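Local coordinates for protein cleavage and polyadenylation specificity factor 100 KD subunit (PDB 2XR1) that probably ends transcription in archaea by cutting nascent RNA at the polymerase exit channel and then degrading it, as a zinc-dependent beta-CASP nuclease acting as a homodimer, at residues Gln182-Ala188 and Phe200-Pro205; Thr224-Tyr228 and Leu256-Tyr260; Leu347-Thr353 and Arg373-Ser379; Glu380-Ala386 and Lys611-Leu616; Ser511-Asn515 and Gln540-Gly546. The contacts are given in a common frame with arbitrary orientation. Where two conformers were deposited one is given. Numbering follows the deposited sequence.

In the fold
Contacts 1 to 4 lie in the metallo-beta-lactamase fold and contact 5 in the beta-CASP domain. Contact 1 is a hairpin of one sheet and contact 3 a parallel pair of the other. Their centres are about 12 Å apart, and Phe200, Val186 and Leu202 of contact 1 pack on Phe352, Ile378 and Val350 of contact 3. The centre of contact 2 is about 18 Å from that of contact 1. Contact 4 directly continues the second strand of contact 3. Between its segments lie 224 residues, and contact 5 falls in that interval, the two centres about 19 Å apart. The beta-CASP domain is thus an insertion, and contact 4 joins the N-terminal and C-terminal parts of the lactamase domain beside the zinc site.

Contact 1: Gln182-Ala188 and Phe200-Pro205; sequences QWVRVTA and FLLSTP
Trp183 lays its indole over Pro205. Pro205 CD sits 3.7 Å from the centroid of the Trp183 six-membered ring, 10° off the normal, a CH-pi contact over the face. Trp183 is p at chi1, with chi2 near -103°. Strands 185-188 and 200-203 form an antiparallel hairpin, axes 4.7 Å apart at closest approach, N-to-C directions at 161°. Arg185-Ser203 and Thr187-Leu201 are hydrogen-bonded pairs: Arg185 N to Ser203 O 3.0 Å, Ser203 N to Arg185 O 2.9 Å, Thr187 N to Leu201 O 2.9 Å, Leu201 N to Thr187 O 2.8 Å. Val186-Leu202 and Ala188-Phe200 are non-hydrogen-bonded pairs. Their side chains share one face, where Ala188 CB meets Phe200 CE1 at 4.0 Å. Val184 CG1 touches Leu202 CD1 at 3.5 Å. Arg185 extends on the other face to a salt bridge with Glu231 of the second subunit. The hairpin belongs to one of the two sheets of the metallo-beta-lactamase fold, between strands 636-638 and 208-211, and its Val184-Leu202 face packs on strand 337-343 of the other sheet.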
# COMPACT_ATOMS: atom_id res chain seq x y z
N GLN B 182 -9.56 11.33 8.61
CA GLN B 182 -8.70 10.68 9.55
C GLN B 182 -8.72 9.21 9.25
O GLN B 182 -9.78 8.63 8.96
CB GLN B 182 -9.02 11.02 11.01
CG GLN B 182 -10.51 11.18 11.39
CD GLN B 182 -10.73 12.17 12.56
OE1 GLN B 182 -9.84 12.96 12.90
NE2 GLN B 182 -11.92 12.12 13.15
N TRP B 183 -7.50 8.64 9.21
CA TRP B 183 -7.27 7.22 9.17
C TRP B 183 -5.81 6.96 9.54
O TRP B 183 -4.98 7.89 9.56
CB TRP B 183 -7.60 6.61 7.81
CG TRP B 183 -7.15 7.35 6.62
CD1 TRP B 183 -7.91 8.11 5.81
CD2 TRP B 183 -5.84 7.35 6.04
NE1 TRP B 183 -7.17 8.60 4.78
CE2 TRP B 183 -5.88 8.15 4.92
CE3 TRP B 183 -4.64 6.74 6.38
CZ2 TRP B 183 -4.78 8.38 4.13
CZ3 TRP B 183 -3.54 7.00 5.62
CH2 TRP B 183 -3.62 7.79 4.49
N VAL B 184 -5.53 5.72 9.88
CA VAL B 184 -4.19 5.28 10.15
C VAL B 184 -4.03 3.90 9.51
O VAL B 184 -4.96 3.10 9.50
CB VAL B 184 -3.96 5.19 11.69
CG1 VAL B 184 -2.51 4.98 12.02
CG2 VAL B 184 -4.48 6.46 12.35
N ARG B 185 -2.86 3.63 8.95
CA ARG B 185 -2.56 2.33 8.41
C ARG B 185 -1.10 1.98 8.45
O ARG B 185 -0.27 2.83 8.55
CB ARG B 185 -3.11 2.21 7.03
CG ARG B 185 -2.75 3.32 6.14
CD ARG B 185 -3.54 3.22 4.86
NE ARG B 185 -2.87 4.03 3.87
CZ ARG B 185 -2.79 3.76 2.58
NH1 ARG B 185 -3.33 2.68 2.05
NH2 ARG B 185 -2.13 4.61 1.83
N VAL B 186 -0.79 0.71 8.41
CA VAL B 186 0.58 0.21 8.40
C VAL B 186 0.82 -0.65 7.16
O VAL B 186 0.06 -1.60 6.94
CB VAL B 186 0.78 -0.74 9.54
CG1 VAL B 186 2.17 -1.33 9.47
CG2 VAL B 186 0.49 -0.05 10.87
N THR B 187 1.83 -0.30 6.35
CA THR B 187 2.25 -1.10 5.20
C THR B 187 3.55 -1.77 5.59
O THR B 187 4.37 -1.15 6.23
CB THR B 187 2.51 -0.26 3.92
OG1 THR B 187 1.34 0.49 3.57
CG2 THR B 187 2.86 -1.16 2.72
N ALA B 188 3.71 -3.04 5.22
CA ALA B 188 4.94 -3.80 5.54
C ALA B 188 5.85 -3.82 4.31
O ALA B 188 5.40 -4.13 3.20
CB ALA B 188 4.60 -5.23 5.98
N PHE B 200 8.78 -0.86 8.09
CA PHE B 200 7.33 -0.71 8.15
C PHE B 200 6.97 0.74 7.88
O PHE B 200 7.70 1.69 8.21
CB PHE B 200 6.83 -1.13 9.54
CG PHE B 200 6.96 -2.58 9.80
CD1 PHE B 200 5.92 -3.48 9.45
CD2 PHE B 200 8.12 -3.10 10.32
CE1 PHE B 200 6.05 -4.84 9.65
CE2 PHE B 200 8.27 -4.49 10.51
CZ PHE B 200 7.23 -5.36 10.18
N LEU B 201 5.82 0.96 7.28
CA LEU B 201 5.38 2.34 7.06
C LEU B 201 4.13 2.56 7.86
O LEU B 201 3.22 1.82 7.69
CB LEU B 201 5.11 2.59 5.60
CG LEU B 201 4.89 4.06 5.27
CD1 LEU B 201 6.21 4.77 5.32
CD2 LEU B 201 4.09 4.21 3.87
N LEU B 202 4.13 3.54 8.76
CA LEU B 202 2.93 3.97 9.48
C LEU B 202 2.51 5.24 8.81
O LEU B 202 3.32 6.11 8.61
CB LEU B 202 3.26 4.23 10.94
CG LEU B 202 2.27 4.97 11.84
CD1 LEU B 202 0.94 4.24 12.03
CD2 LEU B 202 3.01 5.19 13.18
N SER B 203 1.24 5.36 8.43
CA SER B 203 0.85 6.50 7.65
C SER B 203 -0.51 7.00 8.05
O SER B 203 -1.36 6.24 8.57
CB SER B 203 0.94 6.22 6.14
OG SER B 203 -0.20 5.50 5.68
N THR B 204 -0.68 8.32 7.86
CA THR B 204 -1.93 8.99 8.11
C THR B 204 -2.12 9.86 6.89
O THR B 204 -1.31 9.82 6.00
CB THR B 204 -1.89 9.84 9.41
OG1 THR B 204 -1.22 11.10 9.18
CG2 THR B 204 -1.21 9.06 10.48
N PRO B 205 -3.20 10.63 6.85
CA PRO B 205 -3.34 11.51 5.71
C PRO B 205 -2.28 12.60 5.63
O PRO B 205 -2.01 13.13 4.53
CB PRO B 205 -4.74 12.13 5.89
CG PRO B 205 -5.49 11.16 6.74
CD PRO B 205 -4.46 10.41 7.57

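Contact 2: Thr224-Tyr228 and Leu256-Tyr260; sequences TPYLY and LLFKY
Two tyrosine hydroxyls meet in this contact: Tyr228 OH and Tyr260 OH are 2.6 Å apart and hydrogen-bonded, and either could be the donor. The setting is the metallo-beta-lactamase fold, where the loop between strands 208-211 and 240-242 packs against the end of helix 254-259. Segment 224-228 has no regular structure. Tyr226 is the centre of an inverse gamma turn (phi/psi -76/76), with a weak bond from Leu227 N to Pro225 O at 2.8 Å. Thr224 OG1 donates to Pro225 O at 2.8 Å. Segment 256-260 is helical through Lys259, and Tyr260 is the first residue to leave helical angles, at -92/13. The backbones stay well apart; the nearest CA atoms, of Leu227 and Leu257, are 8.4 Å from each other. Side chains fill the gap. Leu227, in the m,t rotamer, points toward the helix. Its CD1 lies 3.9 Å from Leu257 CD2 and 4.3 Å from Leu256 CD2. Leu257 is also m,t, while Leu256 is t,p. Elsewhere on the loop, Tyr226 meets the Trp183 ring of the second subunit, so the loop joins the helix to the dimer interface. Both tyrosines of the pair are m at chi1. Their rings are oblique, with planes at 66° and centroids 5.4 Å apart, and Tyr228 CE2 comes within 3.5 Å of Tyr260 CE2.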
# COMPACT_ATOMS: atom_id res chain seq x y z
N THR B 224 16.89 -6.53 -0.04
CA THR B 224 16.52 -5.36 0.70
C THR B 224 15.03 -5.40 0.97
O THR B 224 14.31 -6.21 0.42
CB THR B 224 16.83 -4.11 -0.13
OG1 THR B 224 15.94 -4.06 -1.24
CG2 THR B 224 18.27 -4.12 -0.63
N PRO B 225 14.54 -4.52 1.83
CA PRO B 225 13.10 -4.32 1.87
C PRO B 225 12.59 -3.77 0.51
O PRO B 225 13.40 -3.31 -0.31
CB PRO B 225 12.93 -3.29 2.95
CG PRO B 225 14.17 -3.36 3.76
CD PRO B 225 15.25 -3.77 2.87
N TYR B 226 11.28 -3.86 0.28
CA TYR B 226 10.70 -3.33 -0.94
C TYR B 226 10.62 -1.79 -0.87
O TYR B 226 9.54 -1.23 -0.69
CB TYR B 226 9.31 -3.95 -1.23
CG TYR B 226 9.33 -5.44 -1.45
CD1 TYR B 226 9.57 -5.95 -2.67
CD2 TYR B 226 9.16 -6.31 -0.40
CE1 TYR B 226 9.64 -7.34 -2.86
CE2 TYR B 226 9.22 -7.65 -0.56
CZ TYR B 226 9.46 -8.16 -1.78
OH TYR B 226 9.50 -9.50 -1.94
N LEU B 227 11.75 -1.13 -1.04
CA LEU B 227 11.81 0.31 -0.93
C LEU B 227 11.36 1.03 -2.21
O LEU B 227 11.23 2.25 -2.17
CB LEU B 227 13.22 0.78 -0.58
CG LEU B 227 13.78 0.35 0.78
CD1 LEU B 227 15.24 0.81 0.98
CD2 LEU B 227 12.87 0.84 1.93
N TYR B 228 11.10 0.32 -3.31
CA TYR B 228 10.95 0.98 -4.62
C TYR B 228 9.46 1.16 -5.01
O TYR B 228 9.15 1.50 -6.15
CB TYR B 228 11.80 0.25 -5.69
CG TYR B 228 13.25 0.09 -5.21
CD1 TYR B 228 13.60 -0.97 -4.37
CD2 TYR B 228 14.24 1.02 -5.53
CE1 TYR B 228 14.90 -1.12 -3.90
CE2 TYR B 228 15.54 0.88 -5.06
CZ TYR B 228 15.86 -0.19 -4.25
OH TYR B 228 17.14 -0.36 -3.77
N LEU B 256 20.94 3.61 2.98
CA LEU B 256 20.52 3.47 1.59
C LEU B 256 19.38 4.46 1.30
O LEU B 256 19.27 4.99 0.20
CB LEU B 256 20.04 2.04 1.32
CG LEU B 256 19.76 1.59 -0.11
CD1 LEU B 256 20.95 1.80 -1.00
CD2 LEU B 256 19.39 0.17 -0.10
N LEU B 257 18.52 4.69 2.31
CA LEU B 257 17.48 5.72 2.19
C LEU B 257 18.09 7.06 1.82
O LEU B 257 17.59 7.74 0.93
CB LEU B 257 16.68 5.87 3.49
CG LEU B 257 15.89 4.62 3.89
CD1 LEU B 257 15.19 4.74 5.23
CD2 LEU B 257 14.88 4.27 2.81
N PHE B 258 19.18 7.41 2.48
CA PHE B 258 19.84 8.68 2.16
C PHE B 258 20.48 8.66 0.75
O PHE B 258 20.42 9.64 0.01
CB PHE B 258 20.83 9.03 3.26
CG PHE B 258 20.17 9.50 4.51
CD1 PHE B 258 19.74 10.80 4.63
CD2 PHE B 258 19.94 8.64 5.53
CE1 PHE B 258 19.13 11.21 5.75
CE2 PHE B 258 19.30 9.07 6.67
CZ PHE B 258 18.90 10.34 6.77
N LYS B 259 21.06 7.53 0.39
CA LYS B 259 21.64 7.41 -0.93
C LYS B 259 20.60 7.70 -1.99
O LYS B 259 20.90 8.27 -3.03
CB LYS B 259 22.19 6.00 -1.13
CG LYS B 259 22.90 5.82 -2.46
CD LYS B 259 23.54 4.42 -2.55
CE LYS B 259 24.11 4.10 -3.94
NZ LYS B 259 25.29 3.19 -3.77
N TYR B 260 19.37 7.30 -1.72
CA TYR B 260 18.27 7.46 -2.64
C TYR B 260 17.47 8.75 -2.44
O TYR B 260 16.36 8.86 -2.96
CB TYR B 260 17.30 6.27 -2.48
CG TYR B 260 17.81 4.94 -2.96
CD1 TYR B 260 18.78 4.83 -3.96
CD2 TYR B 260 17.30 3.77 -2.43
CE1 TYR B 260 19.24 3.60 -4.39
CE2 TYR B 260 17.74 2.54 -2.84
CZ TYR B 260 18.71 2.45 -3.80
OH TYR B 260 19.12 1.20 -4.20

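Contact 3: Leu347-Thr353 and Arg373-Ser379; sequences LHNVVFT and RVETVIS
Strands 348-352 and 376-379 run parallel, 13° apart in direction, with axes 4.7 Å apart at closest approach. Val350 pairs with Thr376, Val351 with Val377 and Phe352 with Ile378. The ladder runs Thr376 N to Asn349 O 3.2 Å, Val351 N to Thr376 O 2.8 Å, Ile378 N to Val351 O 2.8 Å and Thr353 N to Ile378 O 2.9 Å. Asn349 O also accepts from Glu375 N at 2.8 Å. Leu347 and His348 form a classic beta bulge facing Ile343. Polar side chains close the start of the pair. Asn349 ND2 donates to Glu375 OE1 at 2.9 Å, and Arg373 NE makes a salt bridge to Glu375 OE2 at 2.7 Å. His348 (t) hydrogen-bonds through NE2 to Thr376 OG1 at 2.8 Å, with Glu375 CB over its ring. Farther along, Ile378 CD1 lies 3.9 Å from the Phe352 ring centroid, over the face, and 3.7 Å from Val350 CG2. That face packs on Leu202 and Phe200 of the opposing sheet. Val351 CG2 meets Val374 CG1 at 3.4 Å on the other. From Thr353 the chain runs on to the zinc ligand Asp355. The strands belong to one of the two central sheets of the alpha-beta/beta-alpha sandwich, the metallo-beta-lactamase fold.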
# COMPACT_ATOMS: atom_id res chain seq x y z
N LEU B 347 -6.71 10.02 18.55
CA LEU B 347 -7.40 9.28 17.52
C LEU B 347 -7.06 7.81 17.69
O LEU B 347 -7.94 6.98 17.78
CB LEU B 347 -7.04 9.79 16.12
CG LEU B 347 -7.69 11.13 15.73
CD1 LEU B 347 -7.37 11.58 14.30
CD2 LEU B 347 -9.17 10.99 15.87
N HIS B 348 -5.79 7.49 17.79
CA HIS B 348 -5.36 6.14 17.85
C HIS B 348 -3.97 6.08 18.47
O HIS B 348 -3.21 7.05 18.46
CB HIS B 348 -5.34 5.56 16.44
CG HIS B 348 -5.33 4.06 16.39
ND1 HIS B 348 -6.49 3.31 16.42
CD2 HIS B 348 -4.32 3.17 16.30
CE1 HIS B 348 -6.19 2.03 16.37
NE2 HIS B 348 -4.88 1.92 16.28
N ASN B 349 -3.65 4.93 19.05
CA ASN B 349 -2.34 4.72 19.63
C ASN B 349 -1.85 3.37 19.19
O ASN B 349 -2.56 2.38 19.42
CB ASN B 349 -2.36 4.75 21.16
CG ASN B 349 -2.77 6.06 21.72
OD1 ASN B 349 -1.92 6.87 22.13
ND2 ASN B 349 -4.07 6.27 21.77
N VAL B 350 -0.66 3.33 18.59
CA VAL B 350 -0.13 2.08 18.09
C VAL B 350 1.27 1.89 18.66
O VAL B 350 2.04 2.83 18.70
CB VAL B 350 -0.10 2.02 16.52
CG1 VAL B 350 0.39 3.27 15.96
CG2 VAL B 350 0.81 0.91 16.05
N VAL B 351 1.58 0.67 19.09
CA VAL B 351 2.89 0.33 19.57
C VAL B 351 3.62 -0.64 18.67
O VAL B 351 3.11 -1.68 18.31
CB VAL B 351 2.81 -0.29 20.95
CG1 VAL B 351 4.10 -0.91 21.29
CG2 VAL B 351 2.42 0.78 22.00
N PHE B 352 4.82 -0.28 18.27
CA PHE B 352 5.68 -1.18 17.56
C PHE B 352 6.65 -1.63 18.57
O PHE B 352 7.31 -0.80 19.12
CB PHE B 352 6.45 -0.45 16.48
CG PHE B 352 5.66 -0.20 15.24
CD1 PHE B 352 4.72 0.82 15.19
CD2 PHE B 352 5.87 -0.97 14.09
CE1 PHE B 352 3.98 1.07 14.03
CE2 PHE B 352 5.13 -0.74 12.94
CZ PHE B 352 4.18 0.30 12.91
N THR B 353 6.78 -2.93 18.79
CA THR B 353 7.63 -3.40 19.89
C THR B 353 9.06 -3.41 19.50
O THR B 353 9.92 -3.30 20.37
CB THR B 353 7.28 -4.85 20.36
OG1 THR B 353 7.46 -5.73 19.26
CG2 THR B 353 5.83 -4.97 20.84
N ARG B 373 -2.35 4.85 26.64
CA ARG B 373 -3.30 4.20 25.75
C ARG B 373 -2.60 3.36 24.66
O ARG B 373 -1.48 3.65 24.26
CB ARG B 373 -4.22 5.25 25.14
CG ARG B 373 -5.46 5.55 26.01
CD ARG B 373 -6.56 6.37 25.31
NE ARG B 373 -6.73 6.06 23.87
CZ ARG B 373 -7.40 6.84 23.01
NH1 ARG B 373 -7.99 7.96 23.43
NH2 ARG B 373 -7.47 6.49 21.72
N VAL B 374 -3.23 2.27 24.24
CA VAL B 374 -2.72 1.42 23.14
C VAL B 374 -3.86 0.71 22.46
O VAL B 374 -4.45 -0.16 23.05
CB VAL B 374 -1.89 0.19 23.58
CG1 VAL B 374 -0.79 -0.08 22.54
CG2 VAL B 374 -1.37 0.35 24.94
N GLU B 375 -4.16 1.02 21.22
CA GLU B 375 -5.22 0.31 20.59
C GLU B 375 -4.66 -0.83 19.74
O GLU B 375 -5.28 -1.88 19.68
CB GLU B 375 -6.12 1.25 19.81
CG GLU B 375 -7.10 2.07 20.71
CD GLU B 375 -6.45 3.26 21.49
OE1 GLU B 375 -5.54 3.88 20.93
OE2 GLU B 375 -6.87 3.62 22.64
N THR B 376 -3.48 -0.65 19.13
CA THR B 376 -2.86 -1.64 18.25
C THR B 376 -1.43 -1.93 18.67
O THR B 376 -0.67 -1.00 18.92
CB THR B 376 -2.79 -1.08 16.79
OG1 THR B 376 -4.10 -0.72 16.34
CG2 THR B 376 -2.19 -2.07 15.80
N VAL B 377 -1.06 -3.20 18.73
CA VAL B 377 0.34 -3.62 18.96
C VAL B 377 0.86 -4.43 17.77
O VAL B 377 0.22 -5.34 17.28
CB VAL B 377 0.44 -4.58 20.16
CG1 VAL B 377 1.93 -4.99 20.36
CG2 VAL B 377 -0.18 -3.98 21.44
N ILE B 378 2.03 -4.06 17.29
CA ILE B 378 2.71 -4.80 16.25
C ILE B 378 3.91 -5.36 16.97
O ILE B 378 4.80 -4.60 17.38
CB ILE B 378 3.14 -3.88 15.10
CG1 ILE B 378 1.89 -3.47 14.29
CG2 ILE B 378 4.16 -4.60 14.19
CD1 ILE B 378 1.70 -2.05 14.07
N SER B 379 3.92 -6.70 17.12
CA SER B 379 4.90 -7.39 17.95
C SER B 379 5.83 -8.28 17.17
O SER B 379 5.43 -8.88 16.19
CB SER B 379 4.17 -8.27 18.97
OG SER B 379 5.11 -9.02 19.72

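Contact 4: Glu380-Ala386 and Lys611-Leu616; sequences EATYGNA and KACVDL
Asn385, Ala612 and Ala381 have the most surface covered in this contact. It sets the loop after strand 376-380 against helix 610-624. Residues 611-616 are helical. Ala381 to Gly384 form a type I turn, with a weak bond from Gly384 N to Ala381 O at 2.9 Å. The two backbones come nearest at Asn385 and Ala612, CA to CA 4.5 Å. Asn385, with chi1 near -92°, reaches Ala612 CB with ND2 at 3.6 Å and Lys611 CD with OD1 at 3.3 Å. Ala612 CB also lies 3.4 Å from Ala381 O. Ala381 points toward the helix, its CB 3.6 Å from Leu616 CD2 and 4.2 Å from Cys613 SG; Leu616 is t,p. Gly384 suits the tight spot, because a CB there would fall 2.8 Å from Ala612 O and clash. Asp615 (t) accepts Ala386 N at OD2, 3.1 Å. Its OD1 makes a salt bridge to Arg586, which also donates to Gly384 O. In the loop, Glu380 OE1 accepts Thr382 N at 3.1 Å and Thr382 OG1 at 2.6 Å. Thr382 OG1 is also hydrogen-bonded to ND1 of the zinc ligand His607. Small residues, Leu616 and a polar Asn385 pack closely, with a single cross-segment hydrogen bond. This implies a close fit between the N-terminal and C-terminal parts of the lactamase domain, with the loop hydrogen-bonded to the zinc site.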
# COMPACT_ATOMS: atom_id res chain seq x y z
N GLU B 380 7.05 -8.43 17.65
CA GLU B 380 7.93 -9.45 17.09
C GLU B 380 7.43 -10.80 17.51
O GLU B 380 6.64 -10.88 18.43
CB GLU B 380 9.37 -9.33 17.59
CG GLU B 380 9.54 -9.59 19.08
CD GLU B 380 10.80 -10.32 19.37
OE1 GLU B 380 10.96 -11.44 18.81
OE2 GLU B 380 11.63 -9.79 20.14
N ALA B 381 7.91 -11.85 16.82
CA ALA B 381 7.47 -13.22 17.03
C ALA B 381 8.61 -14.26 16.89
O ALA B 381 8.36 -15.35 16.47
CB ALA B 381 6.30 -13.55 16.07
N THR B 382 9.84 -13.92 17.25
CA THR B 382 11.03 -14.74 16.94
C THR B 382 10.94 -16.09 17.58
O THR B 382 11.19 -17.10 16.93
CB THR B 382 12.33 -14.12 17.41
OG1 THR B 382 12.37 -12.76 17.01
CG2 THR B 382 13.54 -14.84 16.82
N TYR B 383 10.55 -16.12 18.85
CA TYR B 383 10.27 -17.37 19.52
C TYR B 383 8.76 -17.64 19.59
O TYR B 383 8.22 -18.14 20.58
CB TYR B 383 10.92 -17.37 20.90
CG TYR B 383 12.44 -17.50 20.85
CD1 TYR B 383 13.22 -16.46 20.44
CD2 TYR B 383 13.06 -18.66 21.21
CE1 TYR B 383 14.58 -16.56 20.38
CE2 TYR B 383 14.42 -18.77 21.16
CZ TYR B 383 15.18 -17.72 20.74
OH TYR B 383 16.54 -17.85 20.72
N GLY B 384 8.08 -17.35 18.50
CA GLY B 384 6.64 -17.35 18.53
C GLY B 384 6.00 -18.71 18.40
O GLY B 384 4.82 -18.85 18.63
N ASN B 385 6.79 -19.71 18.01
CA ASN B 385 6.30 -21.06 17.88
C ASN B 385 5.78 -21.65 19.20
O ASN B 385 6.34 -21.42 20.26
CB ASN B 385 7.41 -21.93 17.32
CG ASN B 385 7.38 -22.03 15.80
OD1 ASN B 385 6.44 -22.61 15.23
ND2 ASN B 385 8.40 -21.50 15.15
N ALA B 386 4.71 -22.44 19.14
CA ALA B 386 4.15 -23.11 20.34
C ALA B 386 5.25 -23.73 21.21
O ALA B 386 5.15 -23.80 22.41
CB ALA B 386 3.12 -24.18 19.92
N LYS B 611 5.92 -19.94 10.18
CA LYS B 611 5.16 -20.67 11.20
C LYS B 611 5.20 -19.93 12.54
O LYS B 611 4.25 -19.90 13.27
CB LYS B 611 5.71 -22.09 11.36
CG LYS B 611 4.75 -23.05 12.04
CD LYS B 611 5.45 -24.31 12.62
CE LYS B 611 4.41 -25.36 13.12
NZ LYS B 611 2.96 -24.84 13.31
N ALA B 612 6.30 -19.28 12.87
CA ALA B 612 6.39 -18.60 14.15
C ALA B 612 5.34 -17.49 14.21
O ALA B 612 4.65 -17.39 15.21
CB ALA B 612 7.86 -18.05 14.42
N CYS B 613 5.23 -16.67 13.17
CA CYS B 613 4.33 -15.50 13.21
C CYS B 613 2.90 -15.95 13.26
O CYS B 613 2.12 -15.43 14.01
CB CYS B 613 4.54 -14.60 11.99
SG CYS B 613 6.22 -13.77 11.92
N VAL B 614 2.57 -16.93 12.45
CA VAL B 614 1.20 -17.43 12.36
C VAL B 614 0.77 -18.18 13.63
O VAL B 614 -0.37 -18.05 14.09
CB VAL B 614 1.05 -18.32 11.05
CG1 VAL B 614 -0.27 -19.06 10.99
CG2 VAL B 614 1.29 -17.42 9.78
N ASP B 615 1.69 -18.93 14.21
CA ASP B 615 1.41 -19.66 15.46
C ASP B 615 1.15 -18.69 16.61
O ASP B 615 0.18 -18.80 17.33
CB ASP B 615 2.61 -20.53 15.84
CG ASP B 615 2.25 -21.66 16.82
OD1 ASP B 615 1.37 -21.48 17.73
OD2 ASP B 615 2.90 -22.75 16.67
N LEU B 616 2.03 -17.72 16.77
CA LEU B 616 1.85 -16.76 17.80
C LEU B 616 0.54 -15.98 17.60
O LEU B 616 -0.21 -15.76 18.56
CB LEU B 616 3.06 -15.81 17.88
CG LEU B 616 2.99 -14.82 19.02
CD1 LEU B 616 3.04 -15.53 20.36
CD2 LEU B 616 4.09 -13.78 18.92

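Contact 5: Ser511-Asn515 and Gln540-Gly546; sequences SGMMN and QADGTIG
Ser511 begins a type I turn, Ser511 to Met514, closed by Met514 N to Ser511 O at 3.0 Å; a cis peptide bond precedes it. The turn follows strand 506-509 of the parallel beta-CASP sheet and packs on the start of helix 545-550. Gly512 continues the turn at phi/psi -58/-13. Met513 has the largest area covered. Its m,t,t side chain reaches Ala541 of the other segment, with SD accepting a weak hydrogen bond from Ala541 N at 3.3 Å and lying 4.0 Å from Ala541 CB. Met513 O accepts Gly546 N at 2.9 Å. The CA atoms of Met513 and Gly546 are 4.8 Å apart. Gly546 leaves room here: a CB would come within 3.0 Å of Met513 O and clash with OE1 of Gln540, whose NE2 is hydrogen-bonded to Gly538 O. The Met513 side chain is about 8 Å from a bound zinc ion, which places this end of the contact near the zinc site. Met514 has positive phi (59/21). Its CB touches Ile545 CG2 at 3.9 Å, while its sulfur end leads away, in a side chain that packs on helix 518-526. In the other segment, Ala541 to Thr544 form a type II turn, and Thr544 is the N-cap, its OG1 bonded to Ala541 O at 2.6 Å and to Arg547 N. Asn515 ends the segment, its OD1 accepting Ile545 N at 3.2 Å.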
# COMPACT_ATOMS: atom_id res chain seq x y z
N SER B 511 30.60 -13.22 12.97
CA SER B 511 29.26 -12.73 13.31
C SER B 511 28.41 -13.81 13.93
O SER B 511 28.62 -14.97 13.74
CB SER B 511 28.56 -12.20 12.06
OG SER B 511 28.70 -13.11 11.01
N GLY B 512 27.40 -13.38 14.64
CA GLY B 512 26.59 -14.30 15.44
C GLY B 512 25.86 -15.47 14.81
O GLY B 512 25.39 -16.32 15.55
N MET B 513 25.76 -15.51 13.48
CA MET B 513 25.17 -16.68 12.78
C MET B 513 26.10 -17.27 11.72
O MET B 513 25.68 -17.97 10.79
CB MET B 513 23.79 -16.32 12.22
CG MET B 513 22.80 -15.92 13.33
SD MET B 513 21.19 -15.57 12.66
CE MET B 513 20.16 -15.44 14.14
N MET B 514 27.39 -16.98 11.87
CA MET B 514 28.47 -17.54 11.07
C MET B 514 28.36 -17.28 9.59
O MET B 514 28.97 -18.00 8.81
CB MET B 514 28.58 -19.04 11.35
CG MET B 514 28.90 -19.35 12.79
SD MET B 514 28.92 -21.09 13.20
CE MET B 514 30.61 -21.56 12.81
N ASN B 515 27.61 -16.26 9.18
CA ASN B 515 27.57 -15.87 7.77
C ASN B 515 28.81 -15.14 7.35
O ASN B 515 29.01 -14.88 6.17
CB ASN B 515 26.28 -15.09 7.40
CG ASN B 515 25.23 -15.98 6.69
OD1 ASN B 515 25.42 -17.20 6.58
ND2 ASN B 515 24.13 -15.38 6.21
N GLN B 540 19.50 -19.27 15.37
CA GLN B 540 20.16 -19.06 14.09
C GLN B 540 19.06 -19.08 13.04
O GLN B 540 18.30 -20.02 12.99
CB GLN B 540 21.12 -20.20 13.81
CG GLN B 540 22.05 -20.58 14.97
CD GLN B 540 23.16 -19.60 15.14
OE1 GLN B 540 23.85 -19.25 14.18
NE2 GLN B 540 23.33 -19.11 16.36
N ALA B 541 18.97 -18.04 12.23
CA ALA B 541 17.87 -17.88 11.30
C ALA B 541 18.00 -18.82 10.10
O ALA B 541 19.10 -19.26 9.79
CB ALA B 541 17.80 -16.46 10.83
N ASP B 542 16.88 -19.10 9.44
CA ASP B 542 16.86 -19.76 8.15
C ASP B 542 17.93 -19.21 7.21
O ASP B 542 18.10 -18.00 7.11
CB ASP B 542 15.52 -19.51 7.46
CG ASP B 542 14.35 -20.29 8.09
OD1 ASP B 542 14.57 -21.17 8.96
OD2 ASP B 542 13.19 -20.00 7.68
N GLY B 543 18.62 -20.11 6.51
CA GLY B 543 19.55 -19.72 5.46
C GLY B 543 20.94 -19.38 5.95
O GLY B 543 21.83 -19.12 5.15
N THR B 544 21.15 -19.36 7.25
CA THR B 544 22.47 -19.03 7.76
C THR B 544 23.35 -20.26 7.88
O THR B 544 22.87 -21.38 8.03
CB THR B 544 22.41 -18.30 9.15
OG1 THR B 544 21.71 -19.08 10.13
CG2 THR B 544 21.74 -16.96 9.02
N ILE B 545 24.66 -20.03 7.81
CA ILE B 545 25.63 -21.09 8.01
C ILE B 545 25.38 -21.68 9.38
O ILE B 545 25.26 -22.88 9.51
CB ILE B 545 27.08 -20.55 7.87
CG1 ILE B 545 27.39 -20.23 6.41
CG2 ILE B 545 28.08 -21.54 8.44
CD1 ILE B 545 27.15 -21.37 5.46
N GLY B 546 25.27 -20.84 10.40
CA GLY B 546 25.04 -21.35 11.75
C GLY B 546 23.84 -22.26 11.86
O GLY B 546 23.87 -23.31 12.50